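Local atomic coordinates of tripeptidase (Staphylococcus aureus subsp. aureus, PDB entry 3RZA), a protein that probably hydrolyses tripeptides or other short peptides, as a metal-dependent, two-subunit member of peptidase family M20. Residues V61-A66 and N75-T80; T193-A198 and N335-G340; M202-K207 and L266-R271; G210-A215 and V260-I265. One frame throughout, in Å; residues are numbered along the deposited sequence. Where two conformers were deposited one is given.

Interaction 1 (V61-A66 and N75-T80)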
loop_
_atom_site.group_PDB
_atom_site.type_symbol
_atom_site.label_atom_id
_atom_site.label_comp_id
_atom_site.label_asym_id
_atom_site.label_seq_id
_atom_site.Cartn_x
_atom_site.Cartn_y
_atom_site.Cartn_z
ATOM N N VAL A 61 -14.601 -41.870 -18.945
ATOM C CA VAL A 61 -13.953 -40.672 -18.390
ATOM C C VAL A 61 -12.468 -40.672 -18.715
ATOM O O VAL A 61 -11.790 -41.635 -18.425
ATOM C CB VAL A 61 -14.169 -40.587 -16.871
ATOM C CG1 VAL A 61 -13.382 -39.417 -16.282
ATOM C CG2 VAL A 61 -15.652 -40.424 -16.585
ATOM N N LYS A 62 -11.996 -39.594 -19.349
ATOM C CA LYS A 62 -10.575 -39.373 -19.601
ATOM C C LYS A 62 -10.132 -38.132 -18.853
ATOM O O LYS A 62 -10.936 -37.211 -18.632
ATOM C CB LYS A 62 -10.278 -39.234 -21.111
ATOM C CG LYS A 62 -10.715 -40.469 -21.949
ATOM C CD LYS A 62 -9.622 -40.994 -22.869
ATOM C CE LYS A 62 -10.136 -42.124 -23.794
ATOM N NZ LYS A 62 -10.428 -43.403 -23.078
ATOM N N GLU A 63 -8.849 -38.137 -18.459
ATOM C CA GLU A 63 -8.193 -37.044 -17.749
ATOM C C GLU A 63 -7.107 -36.499 -18.655
ATOM O O GLU A 63 -6.450 -37.262 -19.335
ATOM C CB GLU A 63 -7.513 -37.541 -16.470
ATOM C CG GLU A 63 -8.434 -38.150 -15.448
ATOM C CD GLU A 63 -7.760 -38.369 -14.101
ATOM O OE1 GLU A 63 -7.102 -37.439 -13.574
ATOM O OE2 GLU A 63 -7.884 -39.482 -13.564
ATOM N N ASP A 64 -6.884 -35.192 -18.605
ATOM C CA ASP A 64 -5.725 -34.572 -19.278
ATOM C C ASP A 64 -4.543 -34.504 -18.268
ATOM O O ASP A 64 -4.495 -35.317 -17.329
ATOM C CB ASP A 64 -6.140 -33.215 -19.905
ATOM C CG ASP A 64 -6.529 -32.163 -18.885
ATOM O OD1 ASP A 64 -6.306 -32.322 -17.667
ATOM O OD2 ASP A 64 -7.096 -31.168 -19.319
ATOM N N GLU A 65 -3.624 -33.552 -18.441
ATOM C CA GLU A 65 -2.468 -33.396 -17.551
ATOM C C GLU A 65 -2.376 -31.984 -16.953
ATOM O O GLU A 65 -1.272 -31.457 -16.736
ATOM C CB GLU A 65 -1.184 -33.759 -18.310
ATOM C CG GLU A 65 -1.194 -35.171 -18.914
ATOM C CD GLU A 65 0.170 -35.601 -19.500
ATOM O OE1 GLU A 65 1.172 -34.881 -19.313
ATOM O OE2 GLU A 65 0.230 -36.676 -20.149
ATOM N N ALA A 66 -3.535 -31.405 -16.631
ATOM C CA ALA A 66 -3.613 -30.078 -15.996
ATOM C C ALA A 66 -2.952 -30.026 -14.610
ATOM O O ALA A 66 -2.414 -29.002 -14.245
ATOM C CB ALA A 66 -5.058 -29.632 -15.896
ATOM N N ASN A 75 -6.229 -32.909 -12.502
ATOM C CA ASN A 75 -6.497 -32.880 -13.941
ATOM C C ASN A 75 -7.940 -32.516 -14.193
ATOM O O ASN A 75 -8.814 -32.819 -13.373
ATOM C CB ASN A 75 -6.213 -34.256 -14.581
ATOM C CG ASN A 75 -4.797 -34.727 -14.352
ATOM O OD1 ASN A 75 -3.851 -33.951 -14.466
ATOM N ND2 ASN A 75 -4.640 -36.015 -14.047
ATOM N N ASN A 76 -8.203 -31.935 -15.362
ATOM C CA ASN A 76 -9.582 -31.792 -15.854
ATOM C C ASN A 76 -10.118 -33.178 -16.205
ATOM O O ASN A 76 -9.338 -34.070 -16.499
ATOM C CB ASN A 76 -9.666 -30.913 -17.101
ATOM C CG ASN A 76 -9.044 -29.543 -16.917
ATOM O OD1 ASN A 76 -9.480 -28.756 -16.086
ATOM N ND2 ASN A 76 -8.045 -29.240 -17.730
ATOM N N LEU A 77 -11.442 -33.343 -16.154
ATOM C CA LEU A 77 -12.123 -34.594 -16.551
ATOM C C LEU A 77 -12.945 -34.308 -17.804
ATOM O O LEU A 77 -13.648 -33.304 -17.844
ATOM C CB LEU A 77 -13.055 -35.063 -15.442
ATOM C CG LEU A 77 -12.448 -35.345 -14.073
ATOM C CD1 LEU A 77 -13.516 -35.559 -13.015
ATOM C CD2 LEU A 77 -11.520 -36.553 -14.157
ATOM N N VAL A 78 -12.802 -35.145 -18.831
ATOM C CA VAL A 78 -13.662 -35.130 -20.015
ATOM C C VAL A 78 -14.406 -36.483 -20.049
ATOM O O VAL A 78 -13.782 -37.519 -20.244
ATOM C CB VAL A 78 -12.833 -34.917 -21.313
ATOM C CG1 VAL A 78 -13.743 -34.931 -22.563
ATOM C CG2 VAL A 78 -12.028 -33.599 -21.235
ATOM N N CYS A 79 -15.720 -36.443 -19.816
ATOM C CA CYS A 79 -16.553 -37.648 -19.636
ATOM C C CYS A 79 -17.525 -37.737 -20.788
ATOM O O CYS A 79 -18.319 -36.827 -20.979
ATOM C CB CYS A 79 -17.312 -37.601 -18.310
ATOM S SG CYS A 79 -16.375 -36.901 -16.952
ATOM N N THR A 80 -17.457 -38.826 -21.548
ATOM C CA THR A 80 -18.181 -38.949 -22.805
ATOM C C THR A 80 -19.256 -40.023 -22.686
ATOM O O THR A 80 -19.009 -41.128 -22.156
ATOM C CB THR A 80 -17.235 -39.287 -23.974
ATOM O OG1 THR A 80 -16.265 -38.236 -24.118
ATOM C CG2 THR A 80 -18.013 -39.445 -25.285
#
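Lys62 and Val78 form the hydrogen-bonded pair of a short antiparallel ladder. The axes of strands 61-63 and 77-80 come within 4.6 Å, with 157° between their directions. Lys62 N gives to Val78 O at 2.9 Å, and Val78 N returns a bond to Lys62 O at 2.8 Å. Val61-Cys79 and Glu63-Leu77 are the non-hydrogen-bonded pairs on either side.

Beyond the ladder, Asp64 closes the contact. Its CG is tucked over its own backbone (chi1 66°), which brings the carboxylate across to Asn76. Asp64 OD2 takes Asn76 ND2 at 2.7 Å with its syn lone pair. Asp64 OD1 accepts from Asn76 N at 3.0 Å and from Ala66 N at 3.1 Å, the two donors coming from opposite faces of the carboxylate. The bond from Ala66 makes an Asx turn. Three N-H groups thus fix the carboxylate.

Asn75 ND2 reaches Glu63 OE1 at 2.9 Å from above the carboxylate plane. Lys51 forms a salt bridge with the other oxygen of Glu63. Val61 CG2 packs on Cys79 SG at 3.6 Å, and Leu77 CD2 lies alongside Glu63 CG.

The segments are the arms of a hairpin whose connecting loop holds the calcium ligands Ala67, His69 and Leu72. Helix 46-56 covers the face of Val61, Leu77 and Cys79, and strand 154-159 continues the sheet beyond strand 77-81.

Interaction 2 (T193-A198 and N335-G340)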
loop_
_atom_site.group_PDB
_atom_site.type_symbol
_atom_site.label_atom_id
_atom_site.label_comp_id
_atom_site.label_asym_id
_atom_site.label_seq_id
_atom_site.Cartn_x
_atom_site.Cartn_y
_atom_site.Cartn_z
ATOM N N THR A 193 -31.983 -17.565 -18.880
ATOM C CA THR A 193 -31.203 -16.521 -19.556
ATOM C C THR A 193 -29.880 -17.107 -20.029
ATOM O O THR A 193 -29.259 -17.888 -19.306
ATOM C CB THR A 193 -30.968 -15.335 -18.609
ATOM O OG1 THR A 193 -32.250 -14.791 -18.264
ATOM C CG2 THR A 193 -30.098 -14.252 -19.267
ATOM N N THR A 194 -29.476 -16.751 -21.261
ATOM C CA THR A 194 -28.264 -17.293 -21.911
ATOM C C THR A 194 -27.324 -16.137 -22.214
ATOM O O THR A 194 -27.727 -15.171 -22.841
ATOM C CB THR A 194 -28.624 -18.011 -23.254
ATOM O OG1 THR A 194 -29.633 -18.978 -23.005
ATOM C CG2 THR A 194 -27.414 -18.701 -23.867
ATOM N N VAL A 195 -26.074 -16.238 -21.749
ATOM C CA VAL A 195 -25.027 -15.331 -22.152
ATOM C C VAL A 195 -24.514 -15.749 -23.540
ATOM O O VAL A 195 -23.974 -16.853 -23.680
ATOM C CB VAL A 195 -23.853 -15.366 -21.161
ATOM C CG1 VAL A 195 -22.698 -14.539 -21.689
ATOM C CG2 VAL A 195 -24.299 -14.916 -19.762
ATOM N N VAL A 196 -24.667 -14.868 -24.530
ATOM C CA VAL A 196 -24.219 -15.120 -25.946
ATOM C C VAL A 196 -22.935 -14.397 -26.328
ATOM O O VAL A 196 -22.411 -14.593 -27.439
ATOM C CB VAL A 196 -25.343 -14.805 -26.992
ATOM C CG1 VAL A 196 -26.584 -15.693 -26.699
ATOM C CG2 VAL A 196 -25.718 -13.265 -27.036
ATOM N N GLY A 197 -22.404 -13.590 -25.413
ATOM C CA GLY A 197 -21.166 -12.921 -25.641
ATOM C C GLY A 197 -20.560 -12.493 -24.344
ATOM O O GLY A 197 -21.271 -12.317 -23.360
ATOM N N ALA A 198 -19.237 -12.342 -24.348
ATOM C CA ALA A 198 -18.453 -11.974 -23.153
ATOM C C ALA A 198 -17.255 -11.168 -23.652
ATOM O O ALA A 198 -16.841 -11.365 -24.795
ATOM C CB ALA A 198 -17.997 -13.252 -22.399
ATOM N N ASN A 335 -34.276 -15.030 -22.622
ATOM C CA ASN A 335 -33.471 -13.851 -22.957
ATOM C C ASN A 335 -32.035 -14.253 -23.317
ATOM O O ASN A 335 -31.554 -15.300 -22.875
ATOM C CB ASN A 335 -33.422 -12.876 -21.768
ATOM C CG ASN A 335 -34.780 -12.274 -21.441
ATOM O OD1 ASN A 335 -35.614 -12.085 -22.320
ATOM N ND2 ASN A 335 -34.995 -11.954 -20.175
ATOM N N THR A 336 -31.379 -13.431 -24.105
ATOM C CA THR A 336 -30.000 -13.572 -24.447
ATOM C C THR A 336 -29.337 -12.276 -24.002
ATOM O O THR A 336 -29.869 -11.195 -24.278
ATOM C CB THR A 336 -29.852 -13.729 -25.939
ATOM O OG1 THR A 336 -30.465 -12.614 -26.595
ATOM C CG2 THR A 336 -30.533 -15.007 -26.384
ATOM N N ILE A 337 -28.228 -12.376 -23.276
ATOM C CA ILE A 337 -27.527 -11.202 -22.765
ATOM C C ILE A 337 -26.044 -11.255 -23.130
ATOM O O ILE A 337 -25.541 -12.244 -23.679
ATOM C CB ILE A 337 -27.713 -11.036 -21.187
ATOM C CG1 ILE A 337 -27.128 -12.223 -20.413
ATOM C CG2 ILE A 337 -29.205 -10.794 -20.825
ATOM C CD1 ILE A 337 -27.016 -11.968 -18.906
ATOM N N ILE A 338 -25.367 -10.173 -22.796
ATOM C CA ILE A 338 -23.934 -10.059 -22.862
ATOM C C ILE A 338 -23.452 -9.968 -21.399
ATOM O O ILE A 338 -24.065 -9.263 -20.603
ATOM C CB ILE A 338 -23.590 -8.793 -23.682
ATOM C CG1 ILE A 338 -24.078 -8.941 -25.144
ATOM C CG2 ILE A 338 -22.210 -8.559 -23.724
ATOM C CD1 ILE A 338 -23.489 -10.141 -25.899
ATOM N N SER A 339 -22.414 -10.739 -21.056
ATOM C CA SER A 339 -21.877 -10.792 -19.686
ATOM C C SER A 339 -20.820 -9.723 -19.495
ATOM O O SER A 339 -20.321 -9.174 -20.454
ATOM C CB SER A 339 -21.258 -12.152 -19.393
ATOM O OG SER A 339 -20.177 -12.420 -20.267
ATOM N N GLY A 340 -20.491 -9.450 -18.234
ATOM C CA GLY A 340 -19.406 -8.545 -17.870
ATOM C C GLY A 340 -18.050 -9.204 -17.688
ATOM O O GLY A 340 -17.054 -8.499 -17.546
HETATM O O HOH W 1 -33.142 -12.254 -17.722
HETATM O O HOH W 2 -32.180 -17.927 -23.020
#
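Four backbone hydrogen bonds join Thr194, Val196 and Gly197 to the chain from Asn335 to Ser339. Thr194 N gives to Asn335 O at 3.0 Å. Ile337 then brackets the ladder, its N bonded to Thr194 O at 2.9 Å and its O accepting from Val196 N at 2.9 Å. The last bond runs from Ser339 N to Gly197 O at 3.0 Å. A regular parallel ladder would use the carbonyl of Val196 here, but the chain turns at that residue (psi -3°), as in a bulge, and the next carbonyl serves.

Asn335 O also accepts from a water, which in turn takes the hydroxyl proton of Thr194 OG1 at 2.8 Å. This carbonyl is therefore held by a backbone N-H and a water together.

Packing follows on both faces. The first torsion of Ile337 (chi1 62°) swings CG1 above the main chain to within 3.8 Å of Thr193 CG2. Val195 CG2 touches the same CG1. On the other face Val196 CG1 meets Thr336 CB at 3.9 Å. Ile338 CD1 reaches over to Gly197 CA at 3.6 Å.

Helix 318-329 covers Thr194, Val196 and Thr336, while strand 355-359 flanks strand 194-209. No charged group takes part. The contact rests on main-chain bonds, a water bridge and branched apolar side chains. Strand 336-338 thus adds to strand 194-209 by bonds that do not depend on particular side chains.

Interaction 3 (M202-K207 and L266-R271)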
loop_
_atom_site.group_PDB
_atom_site.type_symbol
_atom_site.label_atom_id
_atom_site.label_comp_id
_atom_site.label_asym_id
_atom_site.label_seq_id
_atom_site.Cartn_x
_atom_site.Cartn_y
_atom_site.Cartn_z
HETATM N N MSE A 202 -8.095 -7.575 -20.163
HETATM C CA MSE A 202 -6.653 -7.471 -20.016
HETATM C C MSE A 202 -6.281 -6.882 -18.653
HETATM O O MSE A 202 -6.988 -6.025 -18.136
HETATM C CB MSE A 202 -6.089 -6.603 -21.137
HETATM C CG MSE A 202 -6.334 -7.202 -22.500
HETATM SE SE MSE A 202 -5.214 -6.476 -23.835
HETATM C CE MSE A 202 -5.940 -7.379 -25.421
ATOM N N LEU A 203 -5.179 -7.370 -18.081
ATOM C CA LEU A 203 -4.544 -6.783 -16.887
ATOM C C LEU A 203 -3.496 -5.801 -17.385
ATOM O O LEU A 203 -2.831 -6.088 -18.382
ATOM C CB LEU A 203 -3.870 -7.855 -16.011
ATOM C CG LEU A 203 -4.717 -9.026 -15.467
ATOM C CD1 LEU A 203 -3.851 -10.029 -14.687
ATOM C CD2 LEU A 203 -5.860 -8.532 -14.600
ATOM N N ILE A 204 -3.437 -4.617 -16.768
ATOM C CA ILE A 204 -2.362 -3.650 -17.028
ATOM C C ILE A 204 -1.780 -3.256 -15.677
ATOM O O ILE A 204 -2.512 -2.886 -14.755
ATOM C CB ILE A 204 -2.831 -2.409 -17.864
ATOM C CG1 ILE A 204 -1.712 -1.358 -17.973
ATOM C CG2 ILE A 204 -4.073 -1.796 -17.281
ATOM C CD1 ILE A 204 -1.881 -0.377 -19.140
ATOM N N SER A 205 -0.471 -3.412 -15.543
ATOM C CA SER A 205 0.230 -2.966 -14.353
ATOM C C SER A 205 1.311 -1.949 -14.724
ATOM O O SER A 205 1.917 -2.044 -15.781
ATOM C CB SER A 205 0.829 -4.153 -13.635
ATOM O OG SER A 205 -0.187 -5.051 -13.237
ATOM N N ALA A 206 1.522 -0.970 -13.840
ATOM C CA ALA A 206 2.482 0.090 -14.058
ATOM C C ALA A 206 3.349 0.295 -12.788
ATOM O O ALA A 206 2.807 0.428 -11.677
ATOM C CB ALA A 206 1.765 1.373 -14.444
ATOM N N LYS A 207 4.670 0.211 -12.944
ATOM C CA LYS A 207 5.627 0.662 -11.922
ATOM C C LYS A 207 6.112 2.043 -12.320
ATOM O O LYS A 207 6.772 2.193 -13.373
ATOM C CB LYS A 207 6.787 -0.304 -11.818
ATOM C CG LYS A 207 7.919 0.138 -10.866
ATOM C CD LYS A 207 8.827 -1.005 -10.621
ATOM C CE LYS A 207 10.175 -0.575 -10.121
ATOM N NZ LYS A 207 11.080 -1.758 -10.090
ATOM N N LEU A 266 0.974 0.398 -9.576
ATOM C CA LEU A 266 -0.450 0.421 -9.936
ATOM C C LEU A 266 -0.807 -0.926 -10.513
ATOM O O LEU A 266 -0.040 -1.460 -11.301
ATOM C CB LEU A 266 -0.735 1.465 -11.029
ATOM C CG LEU A 266 -0.529 2.950 -10.772
ATOM C CD1 LEU A 266 -1.287 3.357 -9.553
ATOM C CD2 LEU A 266 0.932 3.289 -10.645
ATOM N N GLU A 267 -1.986 -1.445 -10.165
ATOM C CA GLU A 267 -2.560 -2.641 -10.845
ATOM C C GLU A 267 -3.967 -2.346 -11.319
ATOM O O GLU A 267 -4.838 -1.964 -10.507
ATOM C CB GLU A 267 -2.560 -3.860 -9.933
ATOM C CG GLU A 267 -1.155 -4.231 -9.437
ATOM C CD GLU A 267 -1.131 -5.507 -8.595
ATOM O OE1 GLU A 267 -1.751 -6.520 -8.996
ATOM O OE2 GLU A 267 -0.509 -5.475 -7.521
ATOM N N ALA A 268 -4.176 -2.520 -12.622
ATOM C CA ALA A 268 -5.387 -2.095 -13.303
ATOM C C ALA A 268 -5.917 -3.204 -14.205
ATOM O O ALA A 268 -5.256 -4.236 -14.408
ATOM C CB ALA A 268 -5.116 -0.822 -14.120
ATOM N N GLU A 269 -7.132 -3.007 -14.710
ATOM C CA GLU A 269 -7.678 -3.849 -15.794
ATOM C C GLU A 269 -8.459 -3.046 -16.797
ATOM O O GLU A 269 -8.797 -1.883 -16.540
ATOM C CB GLU A 269 -8.584 -4.948 -15.242
ATOM C CG GLU A 269 -9.753 -4.428 -14.414
ATOM C CD GLU A 269 -10.980 -5.266 -14.564
ATOM O OE1 GLU A 269 -10.973 -6.416 -14.064
ATOM O OE2 GLU A 269 -11.961 -4.781 -15.182
ATOM N N ALA A 270 -8.758 -3.687 -17.928
ATOM C CA ALA A 270 -9.658 -3.138 -18.919
ATOM C C ALA A 270 -10.468 -4.264 -19.538
ATOM O O ALA A 270 -9.989 -5.411 -19.598
ATOM C CB ALA A 270 -8.866 -2.397 -19.980
ATOM N N ARG A 271 -11.706 -3.951 -19.943
ATOM C CA ARG A 271 -12.601 -4.917 -20.620
ATOM C C ARG A 271 -13.259 -4.271 -21.805
ATOM O O ARG A 271 -13.597 -3.095 -21.733
ATOM C CB ARG A 271 -13.700 -5.446 -19.673
ATOM C CG ARG A 271 -13.196 -5.911 -18.335
ATOM C CD ARG A 271 -14.273 -6.530 -17.477
ATOM N NE ARG A 271 -13.680 -6.868 -16.185
ATOM C CZ ARG A 271 -13.940 -7.947 -15.431
ATOM N NH1 ARG A 271 -14.870 -8.846 -15.755
ATOM N NH2 ARG A 271 -13.276 -8.098 -14.279
HETATM O O HOH W 3 -3.000 -5.615 -13.272
#
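Ala268 CB packs against Ile204 CG2 at 3.5 Å and lies 3.4 Å from Ile204 O. The Ile204 CG2 branch sits between the backbone N and the carbonyl carbon, and this turns it to Ala268. CG1 is anti to the N (chi1 174°), and the rest of the side chain leads off to helix 275-295.

The strands are antiparallel, at 153°. Three hydrogen-bonded pairs, Met202-Ala270, Ile204-Ala268 and Ala206-Leu266, carry two backbone bonds each. Ala268 N gives to Ile204 O at 2.7 Å. In the return bond Ile204 N stands well above the carbonyl plane of Ala268, at 3.0 Å from Ala268 O. That oxygen also accepts from a water at 2.9 Å, which is bonded to Ser205 OG as well.

Leu203, Ser205, Glu267 and Glu269 occupy the other face. Glu269 is gripped side-on by Arg271 of its own strand. Arg271 NH2 meets Glu269 OE1 and Arg271 NE meets Glu269 OE2, both at 2.9 Å, with the carboxylate at the edge of the guanidinium. Arg271 NH1 bonds to Gly340 O and to a citrate probably from the crystallisation liquor. His214 of the second subunit packs on Arg271.

Strands 299-312 and 244-253 extend the sheet on either side. Four antiparallel strands backed by helices 224-234 and 275-295 make the ferredoxin-like fold of the M20 lid, or dimerisation, domain.

Interaction 4 (G210-A215 and V260-I265)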
loop_
_atom_site.group_PDB
_atom_site.type_symbol
_atom_site.label_atom_id
_atom_site.label_comp_id
_atom_site.label_asym_id
_atom_site.label_seq_id
_atom_site.Cartn_x
_atom_site.Cartn_y
_atom_site.Cartn_z
ATOM N N GLY A 210 10.154 7.668 -9.595
ATOM C CA GLY A 210 10.585 9.059 -9.519
ATOM C C GLY A 210 11.975 9.110 -8.958
ATOM O O GLY A 210 12.788 8.230 -9.250
ATOM N N LYS A 211 12.224 10.099 -8.104
ATOM C CA LYS A 211 13.556 10.373 -7.531
ATOM C C LYS A 211 13.360 10.828 -6.079
ATOM O O LYS A 211 12.549 11.736 -5.831
ATOM C CB LYS A 211 14.238 11.472 -8.368
ATOM C CG LYS A 211 15.738 11.702 -8.119
ATOM C CD LYS A 211 16.388 12.434 -9.359
ATOM C CE LYS A 211 17.511 13.399 -8.959
ATOM N NZ LYS A 211 18.493 12.770 -8.024
ATOM N N THR A 212 14.048 10.166 -5.137
ATOM C CA THR A 212 13.969 10.491 -3.692
ATOM C C THR A 212 14.599 11.826 -3.359
ATOM O O THR A 212 15.559 12.242 -4.004
ATOM C CB THR A 212 14.731 9.466 -2.783
ATOM O OG1 THR A 212 16.089 9.333 -3.221
ATOM C CG2 THR A 212 14.103 8.171 -2.809
ATOM N N ALA A 213 14.074 12.472 -2.328
ATOM C CA ALA A 213 14.624 13.692 -1.796
ATOM C C ALA A 213 13.902 13.939 -0.496
ATOM O O ALA A 213 12.840 13.350 -0.251
ATOM C CB ALA A 213 14.402 14.888 -2.769
ATOM N N HIS A 214 14.451 14.816 0.314
ATOM C CA HIS A 214 13.774 15.228 1.546
ATOM C C HIS A 214 12.570 16.133 1.178
ATOM O O HIS A 214 12.629 16.893 0.195
ATOM C CB HIS A 214 14.758 15.915 2.508
ATOM C CG HIS A 214 14.282 15.923 3.924
ATOM N ND1 HIS A 214 13.574 16.975 4.461
ATOM C CD2 HIS A 214 14.337 14.975 4.888
ATOM C CE1 HIS A 214 13.247 16.694 5.711
ATOM N NE2 HIS A 214 13.698 15.486 5.995
ATOM N N ALA A 215 11.471 16.006 1.917
ATOM C CA ALA A 215 10.233 16.738 1.594
ATOM C C ALA A 215 10.362 18.262 1.767
ATOM O O ALA A 215 9.611 19.011 1.153
ATOM C CB ALA A 215 9.055 16.199 2.410
ATOM N N VAL A 260 10.174 12.491 -0.428
ATOM C CA VAL A 260 9.525 12.476 -1.747
ATOM C C VAL A 260 9.502 11.000 -2.222
ATOM O O VAL A 260 10.552 10.345 -2.254
ATOM C CB VAL A 260 10.232 13.419 -2.801
ATOM C CG1 VAL A 260 9.542 13.331 -4.189
ATOM C CG2 VAL A 260 10.229 14.870 -2.339
ATOM N N ALA A 261 8.293 10.479 -2.502
ATOM C CA ALA A 261 8.087 9.060 -2.845
ATOM C C ALA A 261 8.667 8.753 -4.211
ATOM O O ALA A 261 8.309 9.407 -5.186
ATOM C CB ALA A 261 6.561 8.717 -2.839
ATOM N N ASP A 262 9.560 7.773 -4.289
ATOM C CA ASP A 262 10.218 7.437 -5.576
ATOM C C ASP A 262 9.670 6.186 -6.293
ATOM O O ASP A 262 10.233 5.802 -7.335
ATOM C CB ASP A 262 11.743 7.353 -5.416
ATOM C CG ASP A 262 12.205 6.138 -4.618
ATOM O OD1 ASP A 262 11.376 5.460 -3.995
ATOM O OD2 ASP A 262 13.435 5.904 -4.584
ATOM N N GLU A 263 8.611 5.568 -5.762
ATOM C CA GLU A 263 8.015 4.386 -6.375
ATOM C C GLU A 263 6.550 4.214 -6.065
ATOM O O GLU A 263 6.157 4.247 -4.903
ATOM C CB GLU A 263 8.752 3.118 -5.961
ATOM C CG GLU A 263 8.135 1.806 -6.522
ATOM C CD GLU A 263 9.067 0.605 -6.443
ATOM O OE1 GLU A 263 10.212 0.773 -6.036
ATOM O OE2 GLU A 263 8.650 -0.518 -6.790
ATOM N N VAL A 264 5.779 3.921 -7.112
ATOM C CA VAL A 264 4.383 3.549 -6.998
ATOM C C VAL A 264 4.120 2.356 -7.898
ATOM O O VAL A 264 4.543 2.351 -9.062
ATOM C CB VAL A 264 3.479 4.719 -7.426
ATOM C CG1 VAL A 264 2.041 4.265 -7.570
ATOM C CG2 VAL A 264 3.566 5.838 -6.411
ATOM N N ILE A 265 3.403 1.364 -7.372
ATOM C CA ILE A 265 2.919 0.221 -8.155
ATOM C C ILE A 265 1.431 0.386 -8.314
ATOM O O ILE A 265 0.733 0.588 -7.305
ATOM C CB ILE A 265 3.190 -1.135 -7.449
ATOM C CG1 ILE A 265 4.682 -1.315 -7.135
ATOM C CG2 ILE A 265 2.635 -2.301 -8.294
ATOM C CD1 ILE A 265 5.607 -1.333 -8.345
HETATM O O HOH W 4 14.974 7.655 -5.947
#
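Val260 meets Ala213 where two loops run side by side at the far end of the ferredoxin-like lid domain. Segment 210-215 leaves strand 194-209, and segment 260-265 leads into strand 263-272. Val260 N gives to Ala213 O at 2.8 Å, nearly in line with the carbonyl. Val260 CG1, anti to the backbone N (chi1 178°), reaches Lys211 O at 3.8 Å. Val260 CG2 takes the other direction, to Ala213 CB at 4.2 Å and His214 O at 4.0 Å. The valine thus fills the bend of the first loop. The ring of His214 faces the second subunit. Its ND1 bonds to Ser216, its NE2 to a citrate probably from the crystallisation liquor.

Ala261 turns away, onto helix 224-234 and Gly249 of the second subunit. Asp262 makes the second tie. Its O accepts from Gly210 N at 2.9 Å, the donor standing 53° above the carbonyl plane. A chi1 of 71° folds the carboxylate back over the main chain and sets it beside Thr212.

From Glu263 on, the chain enters the strand and leaves the loop. The side chains of Glu263 and Ile265 meet Lys207 of strand 194-209. The last link to the loop is therefore at Asp262, where a water accepts from Thr212 N at 2.8 Å and gives a proton to Asp262 OD2 at 2.7 Å.

In the fold
All four interactions reach one branched sheet; interaction 4 joins loops at the end of it. Interaction 1 closes first along the chain. Interaction 2 then encloses interaction 3, which encloses interaction 4. Strand 194-209 takes part in interactions 2 and 3, whose centres lie 25 Å apart, and runs from the metal-bearing part of the fold into the lid domain. These two contacts touch each other. Strand 263-272 links interactions 3 and 4, centred 21 Å apart. Interaction 1 stands 51 Å from interaction 4, centre to centre. Interactions 3 and 4 both touch the second subunit, consistent with a dimer held by the lid domains.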